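Local coordinates for endoglucanase A (Clostridium cellulolyticum, PDB 1EDG), which hydrolyses internal beta-1,4-glucosidic bonds of cellulose, acting as a family 5 glycoside hydrolase, of which this chain is the catalytic domain, at residues A[4-9]-A[314-319]; A[77-82]-A[338-343]; A[105-110]-A[157-162]; A[256-261]-A[272-277]. One frame throughout, in Å; residues are numbered along the deposited sequence.

Contact 1 (A[4-9]-A[314-319])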
loop_
_atom_site.group_PDB
_atom_site.type_symbol
_atom_site.label_atom_id
_atom_site.label_comp_id
_atom_site.label_asym_id
_atom_site.label_seq_id
_atom_site.Cartn_x
_atom_site.Cartn_y
_atom_site.Cartn_z
ATOM N N ALA A 4 8.829 -23.420 14.306
ATOM C CA ALA A 4 9.578 -23.099 13.098
ATOM C C ALA A 4 9.378 -24.112 11.967
ATOM O O ALA A 4 9.623 -23.800 10.805
ATOM C CB ALA A 4 11.060 -22.951 13.422
ATOM N N SER A 5 8.892 -25.308 12.290
ATOM C CA SER A 5 8.688 -26.325 11.264
ATOM C C SER A 5 7.546 -25.999 10.294
ATOM O O SER A 5 7.387 -26.667 9.266
ATOM C CB SER A 5 8.457 -27.697 11.908
ATOM O OG SER A 5 7.149 -27.810 12.437
ATOM N N LEU A 6 6.747 -24.986 10.616
ATOM C CA LEU A 6 5.627 -24.610 9.756
ATOM C C LEU A 6 6.066 -23.909 8.473
ATOM O O LEU A 6 5.374 -23.974 7.451
ATOM C CB LEU A 6 4.636 -23.722 10.514
ATOM C CG LEU A 6 3.960 -24.346 11.737
ATOM C CD1 LEU A 6 2.914 -23.379 12.299
ATOM C CD2 LEU A 6 3.312 -25.670 11.353
ATOM N N ILE A 7 7.216 -23.246 8.525
ATOM C CA ILE A 7 7.751 -22.521 7.373
ATOM C C ILE A 7 8.233 -23.485 6.283
ATOM O O ILE A 7 9.080 -24.349 6.531
ATOM C CB ILE A 7 8.899 -21.583 7.812
ATOM C CG1 ILE A 7 8.383 -20.598 8.866
ATOM C CG2 ILE A 7 9.463 -20.826 6.616
ATOM C CD1 ILE A 7 9.466 -19.745 9.489
ATOM N N PRO A 8 7.665 -23.375 5.067
ATOM C CA PRO A 8 8.050 -24.247 3.952
ATOM C C PRO A 8 9.450 -23.953 3.427
ATOM O O PRO A 8 9.947 -22.830 3.544
ATOM C CB PRO A 8 6.988 -23.941 2.900
ATOM C CG PRO A 8 6.709 -22.477 3.136
ATOM C CD PRO A 8 6.633 -22.405 4.648
ATOM N N ASN A 9 10.082 -24.978 2.864
ATOM C CA ASN A 9 11.420 -24.865 2.299
ATOM C C ASN A 9 11.204 -24.653 0.809
ATOM O O ASN A 9 10.803 -25.577 0.101
ATOM C CB ASN A 9 12.196 -26.163 2.536
ATOM C CG ASN A 9 13.661 -26.048 2.158
ATOM O OD1 ASN A 9 14.012 -25.501 1.114
ATOM N ND2 ASN A 9 14.529 -26.566 3.019
ATOM N N ASN A 314 -8.117 -19.272 11.963
ATOM C CA ASN A 314 -7.585 -20.347 12.810
ATOM C C ASN A 314 -6.908 -21.375 11.907
ATOM O O ASN A 314 -7.140 -22.578 12.023
ATOM C CB ASN A 314 -8.694 -21.010 13.636
ATOM C CG ASN A 314 -9.330 -20.055 14.628
ATOM O OD1 ASN A 314 -8.648 -19.464 15.470
ATOM N ND2 ASN A 314 -10.642 -19.879 14.519
ATOM N N ASN A 315 -6.032 -20.881 11.037
ATOM C CA ASN A 315 -5.330 -21.719 10.066
ATOM C C ASN A 315 -3.881 -21.276 9.931
ATOM O O ASN A 315 -3.423 -20.932 8.838
ATOM C CB ASN A 315 -6.041 -21.653 8.699
ATOM C CG ASN A 315 -6.206 -20.216 8.159
ATOM O OD1 ASN A 315 -6.581 -20.032 7.002
ATOM N ND2 ASN A 315 -5.941 -19.209 8.984
ATOM N N LEU A 316 -3.168 -21.307 11.053
ATOM C CA LEU A 316 -1.770 -20.895 11.117
ATOM C C LEU A 316 -0.888 -21.497 10.027
ATOM O O LEU A 316 -0.296 -20.766 9.238
ATOM C CB LEU A 316 -1.166 -21.245 12.481
ATOM C CG LEU A 316 -0.328 -20.213 13.244
ATOM C CD1 LEU A 316 0.614 -20.938 14.184
ATOM C CD2 LEU A 316 0.463 -19.318 12.319
ATOM N N LYS A 317 -0.801 -22.823 9.985
ATOM C CA LYS A 317 0.051 -23.494 9.008
ATOM C C LYS A 317 -0.218 -23.057 7.574
ATOM O O LYS A 317 0.716 -22.710 6.842
ATOM C CB LYS A 317 -0.076 -25.014 9.128
ATOM C CG LYS A 317 0.860 -25.796 8.201
ATOM C CD LYS A 317 0.793 -27.292 8.495
ATOM C CE LYS A 317 1.676 -28.105 7.552
ATOM N NZ LYS A 317 1.082 -28.251 6.191
ATOM N N THR A 318 -1.490 -23.056 7.184
ATOM C CA THR A 318 -1.872 -22.662 5.830
ATOM C C THR A 318 -1.469 -21.215 5.542
ATOM O O THR A 318 -0.988 -20.910 4.449
ATOM C CB THR A 318 -3.383 -22.858 5.601
ATOM O OG1 THR A 318 -3.732 -24.219 5.906
ATOM C CG2 THR A 318 -3.752 -22.564 4.154
ATOM N N ARG A 319 -1.626 -20.335 6.529
ATOM C CA ARG A 319 -1.246 -18.937 6.346
ATOM C C ARG A 319 0.273 -18.755 6.273
ATOM O O ARG A 319 0.762 -17.900 5.529
ATOM C CB ARG A 319 -1.866 -18.034 7.421
ATOM C CG ARG A 319 -3.390 -17.885 7.291
ATOM C CD ARG A 319 -3.925 -16.626 7.994
ATOM N NE ARG A 319 -3.676 -16.618 9.437
ATOM C CZ ARG A 319 -3.508 -15.519 10.167
ATOM N NH1 ARG A 319 -3.561 -14.324 9.598
ATOM N NH2 ARG A 319 -3.271 -15.612 11.467
#
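No ring, amide or guanidinium face takes part where L6 meets L316 and K317. There are no faces or edges to fill, so methyl and methylene groups do all the touching. The two methyls of L6 divide the work. CD1 of L6 meets CD1 of L316 at 3.8 Å, and these two side chains run at about a right angle. CD2 of L6 lies against the first part of the lysine chain, with CG of K317 4.0 Å away. CG of K317 stands anti to its own backbone N (chi1 -176°), and CB, CG and CD all come near this one methyl. The far end of the lysine then leads away, and NZ makes a salt bridge with E321. Segment 4-9 thus rests on the first turn of helix 316-332. L316 also touches E366 of helix 365-374. No hydrogen bond joins the two segments. The contact therefore depends on dispersion and on shielding apolar carbon from water, and the lysine charge is engaged within its own helix.

Contact 2 (A[77-82]-A[338-343])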
loop_
_atom_site.group_PDB
_atom_site.type_symbol
_atom_site.label_atom_id
_atom_site.label_comp_id
_atom_site.label_asym_id
_atom_site.label_seq_id
_atom_site.Cartn_x
_atom_site.Cartn_y
_atom_site.Cartn_z
ATOM N N THR A 77 10.524 -0.926 5.570
ATOM C CA THR A 77 9.625 0.080 5.009
ATOM C C THR A 77 8.306 0.100 5.767
ATOM O O THR A 77 7.763 -0.950 6.106
ATOM C CB THR A 77 9.321 -0.238 3.522
ATOM O OG1 THR A 77 10.551 -0.287 2.787
ATOM C CG2 THR A 77 8.402 0.820 2.910
ATOM N N VAL A 78 7.810 1.295 6.065
ATOM C CA VAL A 78 6.520 1.425 6.731
ATOM C C VAL A 78 5.619 2.278 5.840
ATOM O O VAL A 78 6.028 3.353 5.389
ATOM C CB VAL A 78 6.624 2.141 8.109
ATOM C CG1 VAL A 78 5.233 2.280 8.727
ATOM C CG2 VAL A 78 7.540 1.367 9.047
ATOM N N ARG A 79 4.441 1.766 5.504
ATOM C CA ARG A 79 3.503 2.561 4.723
ATOM C C ARG A 79 2.541 3.148 5.754
ATOM O O ARG A 79 2.064 2.437 6.659
ATOM C CB ARG A 79 2.735 1.737 3.677
ATOM C CG ARG A 79 1.968 2.650 2.700
ATOM C CD ARG A 79 1.391 1.939 1.478
ATOM N NE ARG A 79 0.206 1.212 1.867
ATOM C CZ ARG A 79 -1.012 1.371 1.360
ATOM N NH1 ARG A 79 -1.271 2.229 0.385
ATOM N NH2 ARG A 79 -2.004 0.725 1.932
ATOM N N ILE A 80 2.303 4.445 5.643
ATOM C CA ILE A 80 1.423 5.150 6.565
ATOM C C ILE A 80 0.197 5.704 5.829
ATOM O O ILE A 80 0.253 6.783 5.230
ATOM C CB ILE A 80 2.186 6.304 7.267
ATOM C CG1 ILE A 80 3.383 5.748 8.052
ATOM C CG2 ILE A 80 1.254 7.078 8.181
ATOM C CD1 ILE A 80 4.256 6.808 8.679
ATOM N N PRO A 81 -0.909 4.944 5.822
ATOM C CA PRO A 81 -2.150 5.359 5.162
ATOM C C PRO A 81 -2.742 6.565 5.894
ATOM O O PRO A 81 -2.856 6.541 7.124
ATOM C CB PRO A 81 -3.057 4.142 5.357
ATOM C CG PRO A 81 -2.110 3.007 5.475
ATOM C CD PRO A 81 -1.039 3.573 6.349
ATOM N N VAL A 82 -3.111 7.612 5.160
ATOM C CA VAL A 82 -3.706 8.791 5.790
ATOM C C VAL A 82 -4.946 9.275 5.045
ATOM O O VAL A 82 -4.911 9.473 3.831
ATOM C CB VAL A 82 -2.719 9.985 5.876
ATOM C CG1 VAL A 82 -3.376 11.152 6.628
ATOM C CG2 VAL A 82 -1.435 9.582 6.584
ATOM N N ILE A 338 4.162 -5.500 0.894
ATOM C CA ILE A 338 3.914 -4.736 2.119
ATOM C C ILE A 338 2.664 -5.336 2.768
ATOM O O ILE A 338 1.587 -5.355 2.175
ATOM C CB ILE A 338 3.708 -3.223 1.840
ATOM C CG1 ILE A 338 4.929 -2.641 1.105
ATOM C CG2 ILE A 338 3.514 -2.462 3.156
ATOM C CD1 ILE A 338 4.845 -1.143 0.843
ATOM N N LEU A 339 2.844 -5.881 3.968
ATOM C CA LEU A 339 1.784 -6.530 4.741
ATOM C C LEU A 339 0.754 -5.532 5.275
ATOM O O LEU A 339 1.123 -4.460 5.763
ATOM C CB LEU A 339 2.421 -7.236 5.951
ATOM C CG LEU A 339 1.909 -8.533 6.590
ATOM C CD1 LEU A 339 2.154 -8.456 8.076
ATOM C CD2 LEU A 339 0.478 -8.805 6.313
ATOM N N TRP A 340 -0.530 -5.864 5.159
ATOM C CA TRP A 340 -1.570 -4.995 5.716
ATOM C C TRP A 340 -1.805 -5.502 7.146
ATOM O O TRP A 340 -2.087 -6.688 7.353
ATOM C CB TRP A 340 -2.879 -5.088 4.927
ATOM C CG TRP A 340 -3.996 -4.254 5.549
ATOM C CD1 TRP A 340 -5.077 -4.718 6.250
ATOM C CD2 TRP A 340 -4.109 -2.822 5.538
ATOM N NE1 TRP A 340 -5.850 -3.663 6.679
ATOM C CE2 TRP A 340 -5.283 -2.492 6.256
ATOM C CE3 TRP A 340 -3.335 -1.788 4.989
ATOM C CZ2 TRP A 340 -5.701 -1.163 6.441
ATOM C CZ3 TRP A 340 -3.750 -0.467 5.169
ATOM C CH2 TRP A 340 -4.927 -0.169 5.892
ATOM N N ASP A 341 -1.672 -4.611 8.120
ATOM C CA ASP A 341 -1.859 -4.972 9.520
ATOM C C ASP A 341 -2.778 -3.927 10.146
ATOM O O ASP A 341 -2.408 -2.757 10.259
ATOM C CB ASP A 341 -0.501 -4.982 10.227
ATOM C CG ASP A 341 -0.542 -5.667 11.589
ATOM O OD1 ASP A 341 -1.615 -5.715 12.225
ATOM O OD2 ASP A 341 0.520 -6.148 12.025
ATOM N N ASN A 342 -3.976 -4.351 10.544
ATOM C CA ASN A 342 -4.947 -3.431 11.139
ATOM C C ASN A 342 -5.111 -3.510 12.658
ATOM O O ASN A 342 -6.025 -2.897 13.216
ATOM C CB ASN A 342 -6.311 -3.557 10.446
ATOM C CG ASN A 342 -6.974 -4.900 10.679
ATOM O OD1 ASN A 342 -6.436 -5.766 11.371
ATOM N ND2 ASN A 342 -8.147 -5.088 10.087
ATOM N N ASN A 343 -4.243 -4.274 13.321
ATOM C CA ASN A 343 -4.269 -4.420 14.786
ATOM C C ASN A 343 -5.580 -5.014 15.330
ATOM O O ASN A 343 -5.875 -4.907 16.522
ATOM C CB ASN A 343 -3.976 -3.058 15.441
ATOM C CG ASN A 343 -3.660 -3.165 16.930
ATOM O OD1 ASN A 343 -4.148 -2.362 17.734
ATOM N ND2 ASN A 343 -2.808 -4.118 17.298
#
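R79 is the first residue of 77-82 to touch 338-343, and it does so at two levels. Its CB lies 4.3 Å from CG2 of I338. Here barrel strand 77-80 faces strand 336-339 across the interior, with strand 32-34 between them in the sheet order. The arginine chain leaves with CG anti to the backbone N (chi1 -169°) and bends at chi3 (77°). This bend brings NH2 of R79 to 3.9 Å from CZ3 of W340. The guanidinium and indole planes are 59° apart, and the groups meet obliquely. P81 follows, just beyond the end of the strand. Its CG approaches the edge of the indole, near the ring plane, 3.9 Å from CZ3 of W340. CZ3 is therefore touched by both residues. Beyond W340, the backbone N of N343 bonds to OD1 of D341 at 3.2 Å, forming an Asx turn. The polar end of R79 has its partners on other strands: NH2 bridges to E307, NH1 to E166, and NE bonds to N34. Clan GH-A barrels carry a catalytic glutamate on strand 7, where E307 lies, so a place beside the active site is probable. The W340 contact itself is van der Waals, while the salt bridges to E307 and E166 and the bond to N34 hold the guanidinium in position beside the indole.

Contact 3 (A[105-110]-A[157-162])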
loop_
_atom_site.group_PDB
_atom_site.type_symbol
_atom_site.label_atom_id
_atom_site.label_comp_id
_atom_site.label_asym_id
_atom_site.label_seq_id
_atom_site.Cartn_x
_atom_site.Cartn_y
_atom_site.Cartn_z
ATOM N N GLU A 105 5.216 13.438 13.146
ATOM C CA GLU A 105 5.817 12.832 14.334
ATOM C C GLU A 105 6.028 11.337 14.082
ATOM O O GLU A 105 7.120 10.808 14.292
ATOM C CB GLU A 105 4.873 13.028 15.522
ATOM C CG GLU A 105 5.525 13.400 16.838
ATOM C CD GLU A 105 4.521 14.007 17.819
ATOM O OE1 GLU A 105 3.571 13.304 18.225
ATOM O OE2 GLU A 105 4.667 15.199 18.165
ATOM N N VAL A 106 4.979 10.672 13.604
ATOM C CA VAL A 106 5.019 9.239 13.311
ATOM C C VAL A 106 5.975 8.934 12.150
ATOM O O VAL A 106 6.675 7.917 12.165
ATOM C CB VAL A 106 3.602 8.690 13.023
ATOM C CG1 VAL A 106 3.663 7.221 12.616
ATOM C CG2 VAL A 106 2.732 8.843 14.264
ATOM N N VAL A 107 6.006 9.817 11.153
ATOM C CA VAL A 107 6.910 9.665 10.012
ATOM C C VAL A 107 8.342 9.672 10.554
ATOM O O VAL A 107 9.171 8.831 10.183
ATOM C CB VAL A 107 6.733 10.828 8.987
ATOM C CG1 VAL A 107 7.902 10.874 8.005
ATOM C CG2 VAL A 107 5.422 10.655 8.229
ATOM N N ASN A 108 8.609 10.593 11.474
ATOM C CA ASN A 108 9.930 10.709 12.071
ATOM C C ASN A 108 10.359 9.476 12.859
ATOM O O ASN A 108 11.544 9.165 12.899
ATOM C CB ASN A 108 10.030 11.979 12.918
ATOM C CG ASN A 108 10.189 13.227 12.067
ATOM O OD1 ASN A 108 10.444 13.134 10.864
ATOM N ND2 ASN A 108 10.060 14.396 12.682
ATOM N N TYR A 109 9.406 8.762 13.457
ATOM C CA TYR A 109 9.726 7.535 14.193
ATOM C C TYR A 109 10.423 6.581 13.220
ATOM O O TYR A 109 11.417 5.942 13.565
ATOM C CB TYR A 109 8.467 6.816 14.689
ATOM C CG TYR A 109 7.664 7.494 15.772
ATOM C CD1 TYR A 109 8.188 8.546 16.524
ATOM C CD2 TYR A 109 6.365 7.071 16.044
ATOM C CE1 TYR A 109 7.422 9.163 17.526
ATOM C CE2 TYR A 109 5.595 7.674 17.035
ATOM C CZ TYR A 109 6.126 8.718 17.769
ATOM O OH TYR A 109 5.346 9.322 18.727
ATOM N N CYS A 110 9.880 6.494 12.003
ATOM C CA CYS A 110 10.407 5.619 10.953
ATOM C C CYS A 110 11.712 6.132 10.335
ATOM O O CYS A 110 12.679 5.377 10.188
ATOM C CB CYS A 110 9.354 5.429 9.859
ATOM S SG CYS A 110 7.742 4.895 10.454
ATOM N N ALA A 157 9.432 18.814 2.433
ATOM C CA ALA A 157 10.414 19.220 1.429
ATOM C C ALA A 157 11.866 18.813 1.695
ATOM O O ALA A 157 12.621 18.553 0.759
ATOM C CB ALA A 157 10.334 20.728 1.216
ATOM N N ASN A 158 12.254 18.763 2.966
ATOM C CA ASN A 158 13.626 18.428 3.340
ATOM C C ASN A 158 13.950 16.944 3.495
ATOM O O ASN A 158 15.101 16.591 3.750
ATOM C CB ASN A 158 14.021 19.172 4.619
ATOM C CG ASN A 158 14.005 20.679 4.446
ATOM O OD1 ASN A 158 14.460 21.206 3.431
ATOM N ND2 ASN A 158 13.478 21.382 5.438
ATOM N N TYR A 159 12.956 16.074 3.368
ATOM C CA TYR A 159 13.208 14.644 3.508
ATOM C C TYR A 159 13.781 14.095 2.204
ATOM O O TYR A 159 13.345 14.486 1.121
ATOM C CB TYR A 159 11.927 13.909 3.890
ATOM C CG TYR A 159 11.430 14.226 5.290
ATOM C CD1 TYR A 159 10.969 15.503 5.614
ATOM C CD2 TYR A 159 11.418 13.250 6.285
ATOM C CE1 TYR A 159 10.508 15.798 6.890
ATOM C CE2 TYR A 159 10.956 13.536 7.573
ATOM C CZ TYR A 159 10.503 14.812 7.864
ATOM O OH TYR A 159 10.034 15.107 9.121
ATOM N N ASP A 160 14.781 13.221 2.305
ATOM C CA ASP A 160 15.408 12.651 1.113
ATOM C C ASP A 160 14.637 11.462 0.537
ATOM O O ASP A 160 13.486 11.224 0.921
ATOM C CB ASP A 160 16.889 12.308 1.370
ATOM C CG ASP A 160 17.094 11.146 2.349
ATOM O OD1 ASP A 160 16.124 10.519 2.835
ATOM O OD2 ASP A 160 18.275 10.853 2.628
ATOM N N GLU A 161 15.294 10.687 -0.328
ATOM C CA GLU A 161 14.682 9.532 -0.987
ATOM C C GLU A 161 14.059 8.476 -0.082
ATOM O O GLU A 161 13.359 7.590 -0.562
ATOM C CB GLU A 161 15.655 8.871 -1.980
ATOM C CG GLU A 161 16.810 8.072 -1.358
ATOM C CD GLU A 161 17.887 8.942 -0.704
ATOM O OE1 GLU A 161 18.164 10.060 -1.204
ATOM O OE2 GLU A 161 18.466 8.495 0.314
ATOM N N HIS A 162 14.312 8.555 1.221
ATOM C CA HIS A 162 13.711 7.603 2.146
ATOM C C HIS A 162 12.195 7.805 2.251
ATOM O O HIS A 162 11.479 6.905 2.680
ATOM C CB HIS A 162 14.369 7.680 3.519
ATOM C CG HIS A 162 15.680 6.964 3.582
ATOM N ND1 HIS A 162 16.849 7.502 3.089
ATOM C CD2 HIS A 162 15.991 5.720 4.017
ATOM C CE1 HIS A 162 17.823 6.617 3.210
ATOM N NE2 HIS A 162 17.329 5.528 3.771
HETATM O O HOH W 1 11.138 16.800 11.201
#
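Y159 and N108 reach each other through similar first torsions. Each places CG beside its own backbone N and anti to the carbonyl carbon (chi1 -68° for Y159, -76° for N108). The setting is the outer layer of a TIM barrel. Helix 97-111 supplies N108, and the loop between helix 138-155 and strand 163-166 supplies Y159. OH of Y159 donates to OD1 of N108 at 2.7 Å. The donor is tilted 16° from the carbonyl plane. The amide and the phenol ring are nearly coplanar, and OD1 sits at the ring edge. A water closes a second path: it accepts from ND2 of N108 at 3.0 Å and donates to OH of Y159 at 2.9 Å. Q104 also bonds to this hydroxyl through NE2. The phenol oxygen is thus held by three partners, which should limit movement of the ring. V107 adds an apolar touch beside the polar group, with CG1 4.1 Å from CE2 of Y159. F156 meets the ring edge-to-face. Further along the loop, D160 and H162 form an Asx turn. OD1 of D160 accepts from the backbone N of H162 at 3.1 Å. The same oxygen also takes a bond from the imidazole of H162, whose ND1 comes from the same face of the carboxylate plane at 3.1 Å.

Contact 4 (A[256-261]-A[272-277])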
loop_
_atom_site.group_PDB
_atom_site.type_symbol
_atom_site.label_atom_id
_atom_site.label_comp_id
_atom_site.label_asym_id
_atom_site.label_seq_id
_atom_site.Cartn_x
_atom_site.Cartn_y
_atom_site.Cartn_z
ATOM N N TYR A 256 -4.976 -9.129 -2.709
ATOM C CA TYR A 256 -5.327 -10.125 -1.708
ATOM C C TYR A 256 -5.910 -11.267 -2.540
ATOM O O TYR A 256 -7.124 -11.454 -2.588
ATOM C CB TYR A 256 -6.390 -9.563 -0.758
ATOM C CG TYR A 256 -5.948 -8.356 0.046
ATOM C CD1 TYR A 256 -5.377 -8.510 1.305
ATOM C CD2 TYR A 256 -6.164 -7.056 -0.425
ATOM C CE1 TYR A 256 -5.040 -7.400 2.086
ATOM C CE2 TYR A 256 -5.828 -5.940 0.347
ATOM C CZ TYR A 256 -5.272 -6.118 1.603
ATOM O OH TYR A 256 -4.991 -5.032 2.400
ATOM N N CYS A 257 -5.040 -11.998 -3.229
ATOM C CA CYS A 257 -5.454 -13.090 -4.122
ATOM C C CYS A 257 -4.983 -14.484 -3.688
ATOM O O CYS A 257 -3.816 -14.661 -3.344
ATOM C CB CYS A 257 -4.932 -12.812 -5.533
ATOM S SG CYS A 257 -5.295 -11.151 -6.149
ATOM N N PRO A 258 -5.884 -15.487 -3.702
ATOM C CA PRO A 258 -7.299 -15.384 -4.087
ATOM C C PRO A 258 -8.123 -14.823 -2.924
ATOM O O PRO A 258 -7.905 -15.189 -1.769
ATOM C CB PRO A 258 -7.669 -16.833 -4.405
ATOM C CG PRO A 258 -6.857 -17.602 -3.415
ATOM C CD PRO A 258 -5.511 -16.897 -3.460
ATOM N N TRP A 259 -9.083 -13.959 -3.241
ATOM C CA TRP A 259 -9.926 -13.315 -2.232
ATOM C C TRP A 259 -10.722 -14.224 -1.292
ATOM O O TRP A 259 -10.825 -13.930 -0.099
ATOM C CB TRP A 259 -10.871 -12.301 -2.891
ATOM C CG TRP A 259 -11.720 -11.543 -1.898
ATOM C CD1 TRP A 259 -13.066 -11.679 -1.696
ATOM C CD2 TRP A 259 -11.271 -10.557 -0.960
ATOM N NE1 TRP A 259 -13.479 -10.840 -0.689
ATOM C CE2 TRP A 259 -12.399 -10.139 -0.221
ATOM C CE3 TRP A 259 -10.025 -9.988 -0.670
ATOM C CZ2 TRP A 259 -12.318 -9.177 0.792
ATOM C CZ3 TRP A 259 -9.943 -9.030 0.340
ATOM C CH2 TRP A 259 -11.085 -8.635 1.057
ATOM N N ASN A 260 -11.294 -15.306 -1.813
ATOM C CA ASN A 260 -12.094 -16.210 -0.983
ATOM C C ASN A 260 -11.302 -16.807 0.172
ATOM O O ASN A 260 -11.877 -17.219 1.174
ATOM C CB ASN A 260 -12.741 -17.317 -1.820
ATOM C CG ASN A 260 -11.742 -18.342 -2.317
ATOM O OD1 ASN A 260 -10.572 -18.028 -2.557
ATOM N ND2 ASN A 260 -12.199 -19.579 -2.480
ATOM N N PHE A 261 -9.984 -16.877 0.009
ATOM C CA PHE A 261 -9.108 -17.395 1.050
ATOM C C PHE A 261 -8.497 -16.246 1.856
ATOM O O PHE A 261 -8.543 -16.233 3.086
ATOM C CB PHE A 261 -7.981 -18.232 0.433
ATOM C CG PHE A 261 -6.879 -18.558 1.400
ATOM C CD1 PHE A 261 -7.062 -19.536 2.373
ATOM C CD2 PHE A 261 -5.689 -17.835 1.387
ATOM C CE1 PHE A 261 -6.080 -19.785 3.328
ATOM C CE2 PHE A 261 -4.700 -18.076 2.338
ATOM C CZ PHE A 261 -4.897 -19.053 3.313
ATOM N N ASN A 272 -10.901 -21.605 4.241
ATOM C CA ASN A 272 -9.709 -21.478 5.075
ATOM C C ASN A 272 -8.601 -22.391 4.564
ATOM O O ASN A 272 -7.589 -22.589 5.238
ATOM C CB ASN A 272 -10.025 -21.799 6.543
ATOM C CG ASN A 272 -10.363 -23.265 6.771
ATOM O OD1 ASN A 272 -10.629 -24.016 5.828
ATOM N ND2 ASN A 272 -10.361 -23.679 8.033
ATOM N N ALA A 273 -8.784 -22.920 3.360
ATOM C CA ALA A 273 -7.808 -23.828 2.784
ATOM C C ALA A 273 -7.156 -23.319 1.507
ATOM O O ALA A 273 -7.807 -22.714 0.653
ATOM C CB ALA A 273 -8.449 -25.175 2.534
ATOM N N TRP A 274 -5.857 -23.571 1.397
ATOM C CA TRP A 274 -5.053 -23.199 0.237
ATOM C C TRP A 274 -3.915 -24.208 0.268
ATOM O O TRP A 274 -3.209 -24.324 1.271
ATOM C CB TRP A 274 -4.507 -21.769 0.348
ATOM C CG TRP A 274 -3.679 -21.355 -0.851
ATOM C CD1 TRP A 274 -4.142 -20.863 -2.045
ATOM C CD2 TRP A 274 -2.250 -21.429 -0.977
ATOM N NE1 TRP A 274 -3.089 -20.632 -2.900
ATOM C CE2 TRP A 274 -1.919 -20.971 -2.274
ATOM C CE3 TRP A 274 -1.218 -21.840 -0.121
ATOM C CZ2 TRP A 274 -0.593 -20.915 -2.736
ATOM C CZ3 TRP A 274 0.099 -21.785 -0.580
ATOM C CH2 TRP A 274 0.397 -21.324 -1.876
ATOM N N ASN A 275 -3.764 -24.942 -0.826
ATOM C CA ASN A 275 -2.755 -25.989 -0.944
ATOM C C ASN A 275 -1.542 -25.573 -1.777
ATOM O O ASN A 275 -1.618 -25.468 -3.005
ATOM C CB ASN A 275 -3.406 -27.247 -1.541
ATOM C CG ASN A 275 -2.487 -28.461 -1.518
ATOM O OD1 ASN A 275 -1.331 -28.393 -1.092
ATOM N ND2 ASN A 275 -3.006 -29.587 -1.986
ATOM N N ILE A 276 -0.410 -25.408 -1.096
ATOM C CA ILE A 276 0.844 -25.013 -1.735
ATOM C C ILE A 276 1.314 -26.040 -2.772
ATOM O O ILE A 276 2.082 -25.716 -3.677
ATOM C CB ILE A 276 1.962 -24.773 -0.664
ATOM C CG1 ILE A 276 3.147 -24.019 -1.280
ATOM C CG2 ILE A 276 2.415 -26.098 -0.044
ATOM C CD1 ILE A 276 4.207 -23.613 -0.278
ATOM N N ASN A 277 0.828 -27.271 -2.652
ATOM C CA ASN A 277 1.208 -28.350 -3.566
ATOM C C ASN A 277 0.288 -28.472 -4.771
ATOM O O ASN A 277 0.574 -29.227 -5.695
ATOM C CB ASN A 277 1.235 -29.692 -2.825
ATOM C CG ASN A 277 2.162 -29.679 -1.631
ATOM O OD1 ASN A 277 3.374 -29.506 -1.771
ATOM N ND2 ASN A 277 1.596 -29.846 -0.444
#
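F261 and W274 both send CG anti to the backbone N (chi1 168° and -179°), and the two side chains cross at about a right angle. The phenyl ring of F261 is thereby laid under the tryptophan's CB. That carbon stands 3.8 Å from the centroid of the F261 ring and 8° off its normal, a clear CH-pi contact over one face. The indole extends past the phenyl ring, and the two aromatic planes meet obliquely. The ring of F261 also borders backbone. The carbonyl O of N272 lies at the ring edge, 3.7 Å from CE1 of F261. The O of A273 is equally near, 3.7 Å from CD1 of F261. P258 follows a cis peptide bond and sits at the N-cap position of helix 259-262. Its CD is a looser neighbour, 4.4 Å from CD1 of W274. The indole nitrogen NE1 of W274 bonds to the carbonyl of D281. Y322 meets the rings of both F261 and W274 edge-to-face. Beyond the tryptophan, OD1 of N275 accepts from the backbone N of N277 at 2.9 Å, making an Asx turn. The whole belongs to the long connection from strand 249-254 to helix 279-297. It lies at the C-terminal end of the barrel strands, where TIM-barrel hydrolases place their active sites.

In the fold
The chain opens with 4-9, which waits some 300 residues for its partner 314-319. Contact 1 therefore spans most of the barrel. Strand 77-80 starts contact 2, which closes at 338-343, after contact 1 has closed, so these two cross. Contacts 3 and 4 both fall within the spans of contacts 1 and 2. Contact 3 closes first, at 157-162, and contact 4 then opens at 256-261; they are in series on opposite sides of the chain's centre. I80 packs on V106 and V107, linking contacts 2 and 3. Y256 touches W340, linking 2 and 4. T318 packs on F261 and W274, linking 1 and 4. Together they join the N-terminal segment, the barrel interior and its outer helices.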